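Local coordinates for aminopeptidase (Aneurinibacillus sp. AM-1, PDB 5IB9), which probably removes amino-terminal residues from peptides as a zinc-dependent aminopeptidase that also carries a protease-associated domain, at residues Asn20-Leu25 with Pro236-Asp241; Pro35-Ala40 with Ser227-Val232; Lys39-Ile44 with His204-Thr209; Phe269-Glu272 with Leu276-Ser279. All coordinates share one frame; numbering follows the deposited sequence.

Contact 1 (Asn20-Leu25 with Pro236-Asp241); sequences NTIQFL and PGANDD. With ZN (zinc ion), chain C; ZN (zinc ion), chain B; BES (2-(3-amino-2-hydroxy-4-phenyl-butyrylamino)-4-methyl-pentanoic acid), chain H.
I22 and A238 make the tight part of this buried contact, methyl against methyl: I22 CG2 stands 3.5 Å from A238 CB. I22 points its CB toward the other segment, and chi1, -57°, sets CG2 opposite the backbone N, against A238, where it also rests 3.5 Å from A238 O. No hydrogen bond spans the two segments directly. The other edge is looser. L25 O and P236 O come no nearer than 4.3 Å, and R30 NH1 donates to both; P236 is partly exposed, while N20 and Q23 on the far side of the helix meet solvent. Just past A238 the chain enters the active site. D240 bridges the paired zinc ions, its OD1 2.0 Å from one and its OD2 bound to the other, and O2 of the bound inhibitor also spans the two, lying 2.1 Å from each. A cis peptide bond joins D240 to D241, a feature known from other M28 aminopeptidases. H228 and D301 share one metal with D240, E273 and H371 the second. Helix 15-25 thus lies behind the start of helix 238-256, I22 reaching on to A246 and L25 to V245, while L25 also packs on A40 and Y43 of helix 35-50.

Contact 2 (Pro35-Ala40 with Ser227-Val232); sequences PEELKA and SHHDSV. With ZN (zinc ion), chain C.
E37 and D230 bring the two backbones nearest, 6.0 Å from CA to CA, where the first turns of helix 35-50 face the chain just beyond the end of strand 222-228. No backbone hydrogen bond crosses; A40 merely turns its CB toward H229 O, which R30 NE holds. The side chain of E37 spans the rest of the gap. Its CG lies opposite the backbone N (chi1 -162°) and the chain runs on extended, meeting the H229 ring at its edge, carboxylate and ring planes 77° apart. H229 ND1 donates a weak, bent bond to E37 OE2 at 3.3 Å. The firmer partners of E37 are S203 OG and G33 N, both at OE1. Were E37 an alanine, those two donors and H229 ND1 would probably lose their acceptor, and a gap would open beside D230 CB. The loop belongs to the two-zinc site of M28 peptidases: H228 NE2 binds one zinc ion at 2.0 Å, and its ND1 donates weakly to both D230 O and D230 OD1. D230, in the second shell, probably helps fix the rotation of the H228 ring. D230 OD1 and OD2 also accept from the backbone N of E272 and E273. OD1 lies 4.5 Å from E37 OE2, and the donors round both acids probably offset the like charge.

Contact 3 (Lys39-Ile44 with His204-Thr209); sequences KAVRYI and HNVIAT. With ZN (zinc ion), chain G.
V41 and V206 meet methyl to methyl, V41 CG1 3.8 Å from V206 CG2, and their side chains cross at a slant. The two branches of each valine are put to separate use. V206 CG1 receives I44 CG2 at 4.0 Å, while V41 CG2 lies 4.0 Å from H204 CB. This first shell is set by the backbones behind it: helix 39-44 runs almost parallel to strand 204-209, at 5°, with the axes 8.9 Å apart, as expected of a helix laid on a beta-sheet. Further out, T268 of strand 263-269 touches both I44 and V206, V57 of strand 55-66 lies against V41 and H204, and H229 adjoins V41 with its ring and I44 with its CB. H204 stands at the border of the apolar layer. Its chi1 of -53° leaves CB against V41 CG2 while the ring extends to the metal, where NE2 binds a zinc ion at 2.0 Å that also carries water and E288 OE2 of the second subunit. The chemistry is therefore divided: between helix and strand there is no hydrogen bond and adhesion comes from close-fitting hydrocarbon, whereas H204 keeps CB in that layer and turns its nitrogen to a metal link between the subunits of this dimer.

Contact 4 (Phe269-Glu272 with Leu276-Ser279); sequences FGAE and LIGS. With BES (2-(3-amino-2-hydroxy-4-phenyl-butyrylamino)-4-methyl-pentanoic acid), chain H.
Chi1 of F269, -59°, sets its ring beside the backbone N and lays one face over S279, whose CB sits 3.7 Å from the ring centroid and almost on the ring normal, a CH-pi contact. Further along, the side chain of E272 leaves opposite its backbone N and bends sharply at chi2 (-91°), running alongside L276 so that E272 CG packs 3.7 Å from L276 CD2. Between these two ends the backbone closes on itself through three hydrogen bonds. L276 N gives E272 O a nearly straight bond of 2.9 Å (169°), although the donor stands above the carbonyl plane; I277 N reaches A271 O at 3.1 Å; G278 N makes a weak bond to G270 O. A water reinforces the last, donating to G270 O and accepting from S279 N. Glycine at position 278 permits this approach, since a CB there would strike G270 O. S279 OG bonds with D347 OD1 and S350 OG. Cutting F269 back to an alanine is likely to leave S279 CB without its aromatic cover and open a gap between the strand end and the helix. L276 is the N-cap residue of helix 277-283, and its CD2 lies 4.0 Å from C15 of the inhibitor, whose O2 is 3.1 Å from E272 OE1. A tight turn from strand end to helix start, presenting the adjacent glutamates E272 and E273 beside the paired zinc ions, is the arrangement of the M28 peptidase active site.

Overall arrangement
Contact 2 lies centrally: its centre is 10 Å from that of contact 1, 9 Å from contact 3 and 10 Å from contact 4, whereas contacts 1 and 4 are 17 Å apart. Helix 35-50 serves both contact 2 and contact 3, and helix 15-25, just before it in the chain, serves contact 1. Contacts 1, 2 and 3 all join this early region to the peptidase part after a long excursion of the chain through the protease-associated domain, while contact 4 is a local turn further on. Contacts 1, 2 and 4 converge on the zinc and inhibitor site from the ends of strands 222-228 and 263-269 and the start of helix 238-256; contact 3 reaches the dimer partner through H204 and its zinc ion.

Contact 1 (Asn20-Leu25 with Pro236-Asp241)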
loop_
_atom_site.group_PDB
_atom_site.type_symbol
_atom_site.label_atom_id
_atom_site.label_comp_id
_atom_site.label_asym_id
_atom_site.label_seq_id
_atom_site.Cartn_x
_atom_site.Cartn_y
_atom_site.Cartn_z
ATOM N N ASN A 20 -26.426 20.152 -10.736
ATOM C CA ASN A 20 -25.989 21.042 -9.575
ATOM C C ASN A 20 -24.714 20.468 -8.914
ATOM O O ASN A 20 -23.830 21.240 -8.509
ATOM C CB ASN A 20 -27.136 21.168 -8.594
ATOM C CG ASN A 20 -28.251 22.098 -9.155
ATOM O OD1 ASN A 20 -28.058 22.750 -10.165
ATOM N ND2 ASN A 20 -29.422 22.036 -8.522
ATOM N N THR A 21 -24.663 19.138 -8.777
ATOM C CA THR A 21 -23.394 18.632 -8.283
ATOM C C THR A 21 -22.196 18.951 -9.139
ATOM O O THR A 21 -21.120 19.362 -8.661
ATOM C CB THR A 21 -23.546 17.043 -8.185
ATOM O OG1 THR A 21 -24.489 16.684 -7.195
ATOM C CG2 THR A 21 -22.141 16.380 -7.899
ATOM N N ILE A 22 -22.343 18.816 -10.466
ATOM C CA ILE A 22 -21.209 19.142 -11.384
ATOM C C ILE A 22 -20.857 20.650 -11.288
ATOM O O ILE A 22 -19.678 21.002 -11.353
ATOM C CB ILE A 22 -21.472 18.703 -12.891
ATOM C CG1 ILE A 22 -21.756 17.170 -12.844
ATOM C CG2 ILE A 22 -20.373 19.076 -13.776
ATOM C CD1 ILE A 22 -22.417 16.600 -14.192
ATOM N N GLN A 23 -21.898 21.468 -11.231
ATOM C CA GLN A 23 -21.686 22.924 -11.173
ATOM C C GLN A 23 -20.858 23.226 -9.915
ATOM O O GLN A 23 -19.866 23.974 -10.035
ATOM C CB GLN A 23 -23.040 23.579 -11.012
ATOM C CG GLN A 23 -22.942 25.126 -11.051
ATOM C CD GLN A 23 -24.360 25.722 -11.109
ATOM O OE1 GLN A 23 -25.299 25.264 -10.424
ATOM N NE2 GLN A 23 -24.535 26.711 -11.959
ATOM N N PHE A 24 -21.221 22.600 -8.797
ATOM C CA PHE A 24 -20.440 22.854 -7.538
ATOM C C PHE A 24 -18.985 22.411 -7.741
ATOM O O PHE A 24 -18.010 23.130 -7.414
ATOM C CB PHE A 24 -21.098 22.201 -6.283
ATOM C CG PHE A 24 -20.274 22.431 -5.060
ATOM C CD1 PHE A 24 -20.366 23.662 -4.374
ATOM C CD2 PHE A 24 -19.248 21.494 -4.720
ATOM C CE1 PHE A 24 -19.421 23.936 -3.320
ATOM C CE2 PHE A 24 -18.270 21.738 -3.681
ATOM C CZ PHE A 24 -18.454 23.003 -2.969
ATOM N N LEU A 25 -18.775 21.134 -8.183
ATOM C CA LEU A 25 -17.468 20.535 -8.173
ATOM C C LEU A 25 -16.474 21.147 -9.172
ATOM O O LEU A 25 -15.281 21.161 -8.981
ATOM C CB LEU A 25 -17.567 18.956 -8.378
ATOM C CG LEU A 25 -18.225 18.278 -7.173
ATOM C CD1 LEU A 25 -18.406 16.873 -7.693
ATOM C CD2 LEU A 25 -17.332 18.303 -5.961
ATOM N N PRO A 236 -11.154 21.734 -15.100
ATOM C CA PRO A 236 -12.240 21.826 -14.184
ATOM C C PRO A 236 -12.955 20.473 -13.895
ATOM O O PRO A 236 -13.652 20.337 -12.846
ATOM C CB PRO A 236 -13.206 22.898 -14.802
ATOM C CG PRO A 236 -12.187 23.851 -15.607
ATOM C CD PRO A 236 -11.327 22.759 -16.216
ATOM N N GLY A 237 -12.792 19.517 -14.814
ATOM C CA GLY A 237 -13.241 18.145 -14.497
ATOM C C GLY A 237 -14.708 18.002 -14.457
ATOM O O GLY A 237 -15.202 17.190 -13.650
ATOM N N ALA A 238 -15.488 18.736 -15.257
ATOM C CA ALA A 238 -16.909 18.606 -15.150
ATOM C C ALA A 238 -17.313 17.234 -15.623
ATOM O O ALA A 238 -18.186 16.591 -14.994
ATOM C CB ALA A 238 -17.695 19.671 -15.981
ATOM N N ASN A 239 -16.736 16.801 -16.750
ATOM C CA ASN A 239 -17.111 15.444 -17.184
ATOM C C ASN A 239 -16.195 14.391 -16.593
ATOM O O ASN A 239 -16.714 13.263 -16.295
ATOM C CB ASN A 239 -17.170 15.338 -18.738
ATOM C CG ASN A 239 -17.986 14.121 -19.121
ATOM O OD1 ASN A 239 -19.059 13.890 -18.549
ATOM N ND2 ASN A 239 -17.460 13.359 -20.063
ATOM N N ASP A 240 -14.894 14.689 -16.498
ATOM C CA ASP A 240 -13.886 13.757 -15.993
ATOM C C ASP A 240 -13.504 14.255 -14.603
ATOM O O ASP A 240 -12.528 14.996 -14.503
ATOM C CB ASP A 240 -12.592 13.688 -16.929
ATOM C CG ASP A 240 -11.653 12.593 -16.602
ATOM O OD1 ASP A 240 -12.167 11.735 -15.646
ATOM O OD2 ASP A 240 -10.410 12.369 -16.963
ATOM N N ASP A 241 -14.142 13.895 -13.456
ATOM C CA ASP A 241 -15.204 12.915 -13.408
ATOM C C ASP A 241 -16.243 13.433 -12.454
ATOM O O ASP A 241 -16.904 12.646 -11.762
ATOM C CB ASP A 241 -14.702 11.522 -12.995
ATOM C CG ASP A 241 -15.803 10.487 -13.187
ATOM O OD1 ASP A 241 -16.770 10.626 -13.963
ATOM O OD2 ASP A 241 -15.676 9.395 -12.440
HETATM ZN ZN ZN C . -11.867 9.803 -15.166
HETATM ZN ZN ZN B . -9.008 11.468 -16.407
HETATM N N2 BES H . -11.557 8.759 -17.492
HETATM C C1 BES H . -10.137 8.501 -17.727
HETATM C C6 BES H . -10.009 7.160 -18.445
HETATM C C7 BES H . -10.480 7.064 -19.893
HETATM C C8 BES H . -10.288 8.104 -20.836
HETATM C C12 BES H . -11.098 5.861 -20.302
HETATM C C9 BES H . -10.717 7.923 -22.168
HETATM C C11 BES H . -11.536 5.683 -21.644
HETATM C C10 BES H . -11.345 6.725 -22.565
HETATM C C2 BES H . -9.378 8.496 -16.394
HETATM O O2 BES H . -9.900 9.670 -15.775
HETATM C C3 BES H . -7.944 8.687 -16.751
HETATM O O3 BES H . -7.617 9.755 -17.257
HETATM N N1 BES H . -7.152 7.683 -16.589
HETATM C C4 BES H . -5.752 7.802 -17.006
HETATM C C13 BES H . -5.165 6.448 -16.649
HETATM C C14 BES H . -5.174 6.127 -15.151
HETATM C C15 BES H . -4.427 4.803 -15.046
HETATM C C16 BES H . -4.581 7.214 -14.253
HETATM C C5 BES H . -5.574 7.913 -18.515
HETATM O O1 BES H . -4.474 8.345 -18.967
HETATM O O4 BES H . -6.466 7.579 -19.315
#

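Contact 2 (Pro35-Ala40 with Ser227-Val232)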
loop_
_atom_site.group_PDB
_atom_site.type_symbol
_atom_site.label_atom_id
_atom_site.label_comp_id
_atom_site.label_asym_id
_atom_site.label_seq_id
_atom_site.Cartn_x
_atom_site.Cartn_y
_atom_site.Cartn_z
ATOM N N PRO A 35 -6.139 21.351 -1.761
ATOM C CA PRO A 35 -7.288 21.859 -1.069
ATOM C C PRO A 35 -8.609 21.718 -1.821
ATOM O O PRO A 35 -9.667 21.620 -1.216
ATOM C CB PRO A 35 -6.943 23.385 -0.908
ATOM C CG PRO A 35 -5.502 23.423 -0.978
ATOM C CD PRO A 35 -4.991 22.303 -1.808
ATOM N N GLU A 36 -8.582 21.783 -3.154
ATOM C CA GLU A 36 -9.858 21.642 -3.842
ATOM C C GLU A 36 -10.371 20.199 -3.813
ATOM O O GLU A 36 -11.573 19.982 -3.795
ATOM C CB GLU A 36 -9.735 22.001 -5.355
ATOM C CG GLU A 36 -9.425 23.483 -5.552
ATOM C CD GLU A 36 -10.597 24.346 -5.167
ATOM O OE1 GLU A 36 -11.783 24.028 -5.356
ATOM O OE2 GLU A 36 -10.361 25.457 -4.601
ATOM N N GLU A 37 -9.475 19.227 -3.787
ATOM C CA GLU A 37 -9.973 17.783 -3.622
ATOM C C GLU A 37 -10.532 17.647 -2.252
ATOM O O GLU A 37 -11.562 16.975 -2.136
ATOM C CB GLU A 37 -8.850 16.763 -3.858
ATOM C CG GLU A 37 -9.488 15.401 -4.129
ATOM C CD GLU A 37 -8.516 14.270 -4.090
ATOM O OE1 GLU A 37 -7.590 14.316 -3.210
ATOM O OE2 GLU A 37 -8.679 13.303 -4.916
ATOM N N LEU A 38 -9.898 18.262 -1.236
ATOM C CA LEU A 38 -10.468 18.167 0.110
ATOM C C LEU A 38 -11.853 18.797 0.205
ATOM O O LEU A 38 -12.805 18.228 0.811
ATOM C CB LEU A 38 -9.531 18.809 1.122
ATOM C CG LEU A 38 -9.941 18.597 2.578
ATOM C CD1 LEU A 38 -9.893 17.189 2.962
ATOM C CD2 LEU A 38 -9.029 19.465 3.483
ATOM N N LYS A 39 -12.052 19.953 -0.466
ATOM C CA LYS A 39 -13.348 20.514 -0.509
ATOM C C LYS A 39 -14.412 19.596 -1.148
ATOM O O LYS A 39 -15.586 19.521 -0.737
ATOM C CB LYS A 39 -13.216 21.853 -1.288
ATOM C CG LYS A 39 -14.564 22.431 -1.622
ATOM C CD LYS A 39 -14.510 23.619 -2.735
ATOM C CE LYS A 39 -13.542 24.607 -2.225
ATOM N NZ LYS A 39 -13.220 25.606 -3.347
ATOM N N ALA A 40 -13.989 18.908 -2.198
ATOM C CA ALA A 40 -14.902 17.975 -2.872
ATOM C C ALA A 40 -15.310 16.799 -1.922
ATOM O O ALA A 40 -16.455 16.361 -1.878
ATOM C CB ALA A 40 -14.263 17.413 -4.179
ATOM N N SER A 227 -16.941 6.174 -8.632
ATOM C CA SER A 227 -16.509 7.287 -9.521
ATOM C C SER A 227 -15.305 7.846 -8.848
ATOM O O SER A 227 -14.944 7.450 -7.735
ATOM C CB SER A 227 -17.632 8.354 -9.706
ATOM O OG SER A 227 -18.081 8.736 -8.377
ATOM N N HIS A 228 -14.617 8.786 -9.496
ATOM C CA HIS A 228 -13.474 9.483 -8.852
ATOM C C HIS A 228 -13.705 10.985 -8.780
ATOM O O HIS A 228 -14.331 11.573 -9.687
ATOM C CB HIS A 228 -12.095 9.169 -9.563
ATOM C CG HIS A 228 -11.949 9.703 -10.984
ATOM N ND1 HIS A 228 -11.318 10.930 -11.242
ATOM C CD2 HIS A 228 -12.168 9.098 -12.153
ATOM C CE1 HIS A 228 -11.266 11.060 -12.592
ATOM N NE2 HIS A 228 -11.792 9.985 -13.147
ATOM N N HIS A 229 -13.240 11.552 -7.677
ATOM C CA HIS A 229 -13.503 12.988 -7.428
ATOM C C HIS A 229 -12.379 13.956 -7.692
ATOM O O HIS A 229 -12.615 15.122 -7.545
ATOM C CB HIS A 229 -14.088 13.195 -5.992
ATOM C CG HIS A 229 -13.276 12.561 -4.894
ATOM N ND1 HIS A 229 -11.950 12.746 -4.578
ATOM C CD2 HIS A 229 -13.752 11.627 -4.031
ATOM C CE1 HIS A 229 -11.626 11.941 -3.537
ATOM N NE2 HIS A 229 -12.743 11.296 -3.193
ATOM N N ASP A 230 -11.258 13.424 -8.155
ATOM C CA ASP A 230 -10.142 14.319 -8.570
ATOM C C ASP A 230 -10.172 14.522 -10.089
ATOM O O ASP A 230 -10.806 13.757 -10.845
ATOM C CB ASP A 230 -8.805 13.701 -8.201
ATOM C CG ASP A 230 -8.483 12.394 -8.896
ATOM O OD1 ASP A 230 -9.350 11.459 -8.996
ATOM O OD2 ASP A 230 -7.339 12.271 -9.384
ATOM N N SER A 231 -9.482 15.633 -10.452
ATOM C CA SER A 231 -9.315 15.878 -11.912
ATOM C C SER A 231 -7.871 16.230 -12.176
ATOM O O SER A 231 -7.093 16.362 -11.262
ATOM C CB SER A 231 -10.254 17.001 -12.408
ATOM O OG SER A 231 -9.828 18.247 -11.864
ATOM N N VAL A 232 -7.497 16.218 -13.461
ATOM C CA VAL A 232 -6.069 16.603 -13.760
ATOM C C VAL A 232 -5.833 18.114 -13.620
ATOM O O VAL A 232 -6.780 18.916 -13.626
ATOM C CB VAL A 232 -5.692 16.151 -15.189
ATOM C CG1 VAL A 232 -5.791 14.593 -15.275
ATOM C CG2 VAL A 232 -6.482 16.857 -16.301
HETATM ZN ZN ZN C . -11.867 9.803 -15.166
#

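Contact 3 (Lys39-Ile44 with His204-Thr209)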
loop_
_atom_site.group_PDB
_atom_site.type_symbol
_atom_site.label_atom_id
_atom_site.label_comp_id
_atom_site.label_asym_id
_atom_site.label_seq_id
_atom_site.Cartn_x
_atom_site.Cartn_y
_atom_site.Cartn_z
ATOM N N LYS A 39 -12.052 19.953 -0.466
ATOM C CA LYS A 39 -13.348 20.514 -0.509
ATOM C C LYS A 39 -14.412 19.596 -1.148
ATOM O O LYS A 39 -15.586 19.521 -0.737
ATOM C CB LYS A 39 -13.216 21.853 -1.288
ATOM C CG LYS A 39 -14.564 22.431 -1.622
ATOM C CD LYS A 39 -14.510 23.619 -2.735
ATOM C CE LYS A 39 -13.542 24.607 -2.225
ATOM N NZ LYS A 39 -13.220 25.606 -3.347
ATOM N N ALA A 40 -13.989 18.908 -2.198
ATOM C CA ALA A 40 -14.902 17.975 -2.872
ATOM C C ALA A 40 -15.310 16.799 -1.922
ATOM O O ALA A 40 -16.455 16.361 -1.878
ATOM C CB ALA A 40 -14.263 17.413 -4.179
ATOM N N VAL A 41 -14.249 16.274 -1.274
ATOM C CA VAL A 41 -14.484 15.191 -0.277
ATOM C C VAL A 41 -15.526 15.635 0.752
ATOM O O VAL A 41 -16.480 14.893 1.036
ATOM C CB VAL A 41 -13.142 14.805 0.373
ATOM C CG1 VAL A 41 -13.400 14.076 1.693
ATOM C CG2 VAL A 41 -12.332 14.053 -0.619
ATOM N N ARG A 42 -15.371 16.879 1.294
ATOM C CA ARG A 42 -16.331 17.326 2.252
ATOM C C ARG A 42 -17.698 17.462 1.671
ATOM O O ARG A 42 -18.741 17.195 2.319
ATOM C CB ARG A 42 -15.861 18.669 2.822
ATOM C CG ARG A 42 -14.688 18.513 3.771
ATOM C CD ARG A 42 -15.285 18.395 5.153
ATOM N NE ARG A 42 -15.290 16.980 5.437
ATOM C CZ ARG A 42 -14.216 16.314 5.833
ATOM N NH1 ARG A 42 -13.076 16.976 5.939
ATOM N NH2 ARG A 42 -14.313 14.992 6.130
ATOM N N TYR A 43 -17.797 17.995 0.440
ATOM C CA TYR A 43 -19.065 18.199 -0.214
ATOM C C TYR A 43 -19.776 16.880 -0.424
ATOM O O TYR A 43 -21.013 16.738 -0.180
ATOM C CB TYR A 43 -18.817 18.950 -1.526
ATOM C CG TYR A 43 -20.100 19.168 -2.323
ATOM C CD1 TYR A 43 -20.939 20.271 -2.110
ATOM C CD2 TYR A 43 -20.497 18.219 -3.328
ATOM C CE1 TYR A 43 -22.138 20.472 -2.880
ATOM C CE2 TYR A 43 -21.670 18.380 -4.074
ATOM C CZ TYR A 43 -22.428 19.564 -3.896
ATOM O OH TYR A 43 -23.559 19.751 -4.666
ATOM N N ILE A 44 -19.000 15.920 -1.012
ATOM C CA ILE A 44 -19.509 14.543 -1.278
ATOM C C ILE A 44 -20.025 13.892 0.007
ATOM O O ILE A 44 -21.187 13.408 0.030
ATOM C CB ILE A 44 -18.484 13.733 -2.045
ATOM C CG1 ILE A 44 -18.360 14.414 -3.430
ATOM C CG2 ILE A 44 -18.992 12.255 -2.206
ATOM C CD1 ILE A 44 -17.070 13.991 -4.149
ATOM N N HIS A 204 -8.180 11.106 -0.270
ATOM C CA HIS A 204 -9.239 10.372 0.448
ATOM C C HIS A 204 -10.187 9.694 -0.498
ATOM O O HIS A 204 -10.415 10.163 -1.614
ATOM C CB HIS A 204 -10.090 11.360 1.234
ATOM C CG HIS A 204 -9.336 12.289 2.140
ATOM N ND1 HIS A 204 -8.648 13.416 1.712
ATOM C CD2 HIS A 204 -9.090 12.177 3.466
ATOM C CE1 HIS A 204 -7.992 13.938 2.748
ATOM N NE2 HIS A 204 -8.312 13.254 3.826
ATOM N N ASN A 205 -10.835 8.610 0.013
ATOM C CA ASN A 205 -12.032 8.021 -0.601
ATOM C C ASN A 205 -13.208 8.323 0.313
ATOM O O ASN A 205 -13.059 8.319 1.523
ATOM C CB ASN A 205 -11.878 6.495 -0.748
ATOM C CG ASN A 205 -10.616 6.139 -1.492
ATOM O OD1 ASN A 205 -10.386 6.679 -2.566
ATOM N ND2 ASN A 205 -9.957 5.094 -1.066
ATOM N N VAL A 206 -14.372 8.507 -0.282
ATOM C CA VAL A 206 -15.616 8.778 0.484
ATOM C C VAL A 206 -16.528 7.595 0.230
ATOM O O VAL A 206 -16.826 7.246 -0.905
ATOM C CB VAL A 206 -16.313 10.069 0.017
ATOM C CG1 VAL A 206 -17.569 10.196 0.942
ATOM C CG2 VAL A 206 -15.385 11.262 0.165
ATOM N N ILE A 207 -16.942 6.935 1.338
ATOM C CA ILE A 207 -17.636 5.646 1.197
ATOM C C ILE A 207 -18.998 5.705 1.945
ATOM O O ILE A 207 -19.041 5.970 3.160
ATOM C CB ILE A 207 -16.851 4.508 1.811
ATOM C CG1 ILE A 207 -15.487 4.367 1.141
ATOM C CG2 ILE A 207 -17.633 3.147 1.692
ATOM C CD1 ILE A 207 -14.386 4.457 2.144
ATOM N N ALA A 208 -20.131 5.474 1.261
ATOM C CA ALA A 208 -21.496 5.560 1.867
ATOM C C ALA A 208 -22.139 4.220 1.616
ATOM O O ALA A 208 -22.189 3.768 0.523
ATOM C CB ALA A 208 -22.329 6.704 1.126
ATOM N N THR A 209 -22.603 3.588 2.685
ATOM C CA THR A 209 -23.087 2.185 2.563
ATOM C C THR A 209 -24.557 2.150 2.953
ATOM O O THR A 209 -24.883 2.662 4.039
ATOM C CB THR A 209 -22.256 1.298 3.468
ATOM O OG1 THR A 209 -20.876 1.291 3.021
ATOM C CG2 THR A 209 -22.822 -0.155 3.380
HETATM ZN ZN ZN G . -7.846 13.831 5.709
HETATM O O HOH W 1 -8.822 15.382 6.362
HETATM O O HOH W 2 -5.995 14.146 6.311
HETATM O O HOH W 3 -5.603 14.914 5.414
HETATM O O HOH W 4 -7.220 15.815 5.611
#

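Contact 4 (Phe269-Glu272 with Leu276-Ser279)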
loop_
_atom_site.group_PDB
_atom_site.type_symbol
_atom_site.label_atom_id
_atom_site.label_comp_id
_atom_site.label_asym_id
_atom_site.label_seq_id
_atom_site.Cartn_x
_atom_site.Cartn_y
_atom_site.Cartn_z
ATOM N N PHE A 269 -13.652 7.918 -5.354
ATOM C CA PHE A 269 -12.229 7.623 -5.097
ATOM C C PHE A 269 -11.349 8.827 -5.307
ATOM O O PHE A 269 -11.596 9.596 -6.238
ATOM C CB PHE A 269 -11.779 6.540 -6.034
ATOM C CG PHE A 269 -12.504 5.238 -5.958
ATOM C CD1 PHE A 269 -12.334 4.387 -4.831
ATOM C CD2 PHE A 269 -13.349 4.802 -6.950
ATOM C CE1 PHE A 269 -13.010 3.160 -4.736
ATOM C CE2 PHE A 269 -14.023 3.569 -6.878
ATOM C CZ PHE A 269 -13.841 2.776 -5.777
ATOM N N GLY A 270 -10.305 8.942 -4.483
ATOM C CA GLY A 270 -9.318 10.013 -4.719
ATOM C C GLY A 270 -8.184 9.507 -5.577
ATOM O O GLY A 270 -7.976 8.321 -5.777
ATOM N N ALA A 271 -7.432 10.482 -6.110
ATOM C CA ALA A 271 -6.126 10.191 -6.781
ATOM C C ALA A 271 -6.271 9.216 -7.856
ATOM O O ALA A 271 -5.396 8.426 -8.125
ATOM C CB ALA A 271 -5.006 9.837 -5.726
ATOM N N GLU A 272 -7.384 9.172 -8.583
ATOM C CA GLU A 272 -7.563 8.325 -9.758
ATOM C C GLU A 272 -6.549 8.706 -10.860
ATOM O O GLU A 272 -5.972 7.802 -11.490
ATOM C CB GLU A 272 -9.024 8.323 -10.266
ATOM C CG GLU A 272 -9.287 7.283 -11.365
ATOM C CD GLU A 272 -9.058 7.853 -12.785
ATOM O OE1 GLU A 272 -8.786 9.068 -12.961
ATOM O OE2 GLU A 272 -9.155 6.963 -13.657
ATOM N N LEU A 276 -4.880 5.444 -10.186
ATOM C CA LEU A 276 -5.910 4.646 -9.477
ATOM C C LEU A 276 -5.590 4.526 -8.016
ATOM O O LEU A 276 -5.858 3.453 -7.464
ATOM C CB LEU A 276 -6.180 3.266 -10.172
ATOM C CG LEU A 276 -6.231 3.333 -11.703
ATOM C CD1 LEU A 276 -6.509 1.891 -12.155
ATOM C CD2 LEU A 276 -7.245 4.291 -12.261
ATOM N N ILE A 277 -4.869 5.464 -7.388
ATOM C CA ILE A 277 -4.361 5.260 -6.019
ATOM C C ILE A 277 -5.499 5.013 -5.060
ATOM O O ILE A 277 -5.436 4.081 -4.216
ATOM C CB ILE A 277 -3.421 6.383 -5.596
ATOM C CG1 ILE A 277 -2.315 6.385 -6.690
ATOM C CG2 ILE A 277 -2.772 5.917 -4.242
ATOM C CD1 ILE A 277 -1.281 7.461 -6.388
ATOM N N GLY A 278 -6.503 5.831 -5.130
ATOM C CA GLY A 278 -7.579 5.665 -4.090
ATOM C C GLY A 278 -8.320 4.405 -4.264
ATOM O O GLY A 278 -8.564 3.729 -3.215
ATOM N N SER A 279 -8.685 3.938 -5.468
ATOM C CA SER A 279 -9.326 2.632 -5.519
ATOM C C SER A 279 -8.452 1.465 -5.184
ATOM O O SER A 279 -8.912 0.476 -4.633
ATOM C CB SER A 279 -9.999 2.409 -6.856
ATOM O OG SER A 279 -9.067 2.555 -7.945
HETATM N N2 BES H . -11.557 8.759 -17.492
HETATM C C1 BES H . -10.137 8.501 -17.727
HETATM C C6 BES H . -10.009 7.160 -18.445
HETATM C C7 BES H . -10.480 7.064 -19.893
HETATM C C8 BES H . -10.288 8.104 -20.836
HETATM C C12 BES H . -11.098 5.861 -20.302
HETATM C C9 BES H . -10.717 7.923 -22.168
HETATM C C11 BES H . -11.536 5.683 -21.644
HETATM C C10 BES H . -11.345 6.725 -22.565
HETATM C C2 BES H . -9.378 8.496 -16.394
HETATM O O2 BES H . -9.900 9.670 -15.775
HETATM C C3 BES H . -7.944 8.687 -16.751
HETATM O O3 BES H . -7.617 9.755 -17.257
HETATM N N1 BES H . -7.152 7.683 -16.589
HETATM C C4 BES H . -5.752 7.802 -17.006
HETATM C C13 BES H . -5.165 6.448 -16.649
HETATM C C14 BES H . -5.174 6.127 -15.151
HETATM C C15 BES H . -4.427 4.803 -15.046
HETATM C C16 BES H . -4.581 7.214 -14.253
HETATM C C5 BES H . -5.574 7.913 -18.515
HETATM O O1 BES H . -4.474 8.345 -18.967
HETATM O O4 BES H . -6.466 7.579 -19.315
HETATM O O HOH W 5 -8.396 5.990 -7.516
#